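Type I modular polyketide synthase (Streptomyces albus subsp. albus, PDB 6IYT) is a modular polyketide synthase whose acyltransferase domain probably selects ethylmalonyl-coenzyme A and transfers its acyl group for salinomycin assembly. Local coordinates at residues V111-V117 / A436-G442. Sequence-based numbering, arbitrary orientation.
Sequences VAGVSSV and AEAWTRG
Thr440 lies against Gly113 and Val111, where the end of helix 428-439 meets the edge strand 111-114 of the small antiparallel sheet. Glycine suits position 113 because a beta carbon there would collide with Thr440 OG1; its absence lets Thr440 CB come within 3.6 Å of Gly113 N. The threonine hydroxyl sits between its own N and carbonyl carbon (chi1 58°), which turns it back to donate to Ala436 O at 2.8 Å, while Thr440 N reaches the same oxygen from the other face of its plane. Val111, beta-branched as suits a strand, sets its CB 3.8 Å from Ala436 CB, and the small alanine lets the helix come close.

The chain then leaves the helix through a Schellman motif at Gly442, where glycine fits because phi is positive and Ser115 OG crowds its CA. This turn presents Arg441 O to two backbone donors: Val117 N, 3.1 Å away, meets it almost head-on, in line with the C=O bond, whereas Ser116 N, at 3.0 Å, comes from over the flat face of the carbonyl group.

The solvent side is looser. A water donates to both Ala112 O and Thr440 OG1, and Arg441 NE makes only a weak bond to Ser116 OG, its NH2 being held by Val415 O. Backbone polarity, more than side-chain charge, thus joins the helix end to the linker between the small sheet and strand 120-125.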
# COMPACT_ATOMS: atom_id res chain seq x y z
N VAL A 111 9.62 0.25 -17.82
CA VAL A 111 8.60 1.22 -17.46
C VAL A 111 8.88 2.49 -18.24
O VAL A 111 10.05 2.91 -18.35
CB VAL A 111 8.65 1.56 -15.93
CG1 VAL A 111 7.54 2.49 -15.57
CG2 VAL A 111 8.52 0.30 -15.10
N ALA A 112 7.84 3.07 -18.81
CA ALA A 112 7.96 4.34 -19.51
C ALA A 112 6.74 5.16 -19.26
O ALA A 112 5.63 4.63 -19.07
CB ALA A 112 8.16 4.13 -20.99
N GLY A 113 6.92 6.47 -19.24
CA GLY A 113 5.80 7.34 -19.00
C GLY A 113 6.12 8.80 -19.24
O GLY A 113 7.23 9.16 -19.63
N VAL A 114 5.13 9.66 -19.02
CA VAL A 114 5.32 11.09 -19.22
C VAL A 114 4.94 11.80 -17.93
O VAL A 114 3.93 11.47 -17.31
CB VAL A 114 4.45 11.60 -20.39
CG1 VAL A 114 4.60 13.10 -20.54
CG2 VAL A 114 4.82 10.90 -21.69
N SER A 115 5.80 12.70 -17.48
CA SER A 115 5.59 13.40 -16.21
C SER A 115 4.30 14.22 -16.26
O SER A 115 4.03 14.91 -17.27
CB SER A 115 6.78 14.28 -15.89
OG SER A 115 6.64 14.88 -14.63
N SER A 116 3.44 14.01 -15.27
CA SER A 116 2.09 14.61 -15.27
C SER A 116 1.62 15.10 -13.91
O SER A 116 0.76 15.96 -13.86
CB SER A 116 1.07 13.63 -15.84
OG SER A 116 0.93 12.50 -14.99
N VAL A 117 2.04 14.45 -12.81
CA VAL A 117 1.57 14.89 -11.46
C VAL A 117 2.22 16.18 -10.99
O VAL A 117 3.34 16.50 -11.37
CB VAL A 117 1.81 13.82 -10.38
CG1 VAL A 117 1.12 12.54 -10.77
CG2 VAL A 117 3.29 13.61 -10.14
N ALA A 436 9.81 3.29 -10.43
CA ALA A 436 9.81 3.73 -11.85
C ALA A 436 8.43 4.14 -12.32
O ALA A 436 8.28 5.13 -13.05
CB ALA A 436 10.37 2.63 -12.73
N GLU A 437 7.41 3.39 -11.92
CA GLU A 437 6.04 3.73 -12.24
C GLU A 437 5.63 5.10 -11.68
O GLU A 437 4.94 5.87 -12.35
CB GLU A 437 5.10 2.63 -11.76
CG GLU A 437 5.17 1.38 -12.65
CD GLU A 437 4.44 0.17 -12.06
OE1 GLU A 437 4.06 0.20 -10.86
OE2 GLU A 437 4.24 -0.79 -12.81
N ALA A 438 6.09 5.42 -10.48
CA ALA A 438 5.85 6.75 -9.88
C ALA A 438 6.67 7.84 -10.60
O ALA A 438 6.14 8.88 -10.99
CB ALA A 438 6.18 6.73 -8.41
N TRP A 439 7.96 7.60 -10.73
CA TRP A 439 8.89 8.62 -11.25
C TRP A 439 8.58 8.95 -12.72
O TRP A 439 8.62 10.12 -13.12
CB TRP A 439 10.33 8.15 -11.12
CG TRP A 439 11.38 9.11 -11.72
CD1 TRP A 439 11.80 10.33 -11.20
CD2 TRP A 439 12.03 8.98 -12.97
NE1 TRP A 439 12.77 10.88 -12.00
CE2 TRP A 439 12.90 10.09 -13.12
CE3 TRP A 439 12.02 8.00 -13.96
CZ2 TRP A 439 13.72 10.23 -14.24
CZ3 TRP A 439 12.84 8.16 -15.07
CH2 TRP A 439 13.70 9.25 -15.17
N THR A 440 8.24 7.93 -13.51
CA THR A 440 7.97 8.19 -14.92
C THR A 440 6.72 9.00 -15.08
O THR A 440 6.53 9.63 -16.13
CB THR A 440 7.86 6.91 -15.77
OG1 THR A 440 6.82 6.09 -15.25
CG2 THR A 440 9.19 6.16 -15.82
N ARG A 441 5.87 9.03 -14.04
CA ARG A 441 4.66 9.88 -14.05
C ARG A 441 4.87 11.21 -13.33
O ARG A 441 3.92 11.99 -13.17
CB ARG A 441 3.47 9.16 -13.41
CG ARG A 441 3.01 7.93 -14.17
CD ARG A 441 1.91 8.22 -15.17
NE ARG A 441 0.87 9.12 -14.65
CZ ARG A 441 -0.24 8.72 -14.03
NH1 ARG A 441 -0.42 7.44 -13.72
NH2 ARG A 441 -1.08 9.62 -13.59
N GLY A 442 6.09 11.46 -12.84
CA GLY A 442 6.46 12.82 -12.40
C GLY A 442 6.75 12.96 -10.92
O GLY A 442 7.00 14.06 -10.42
O HOH W 1 4.54 4.94 -16.37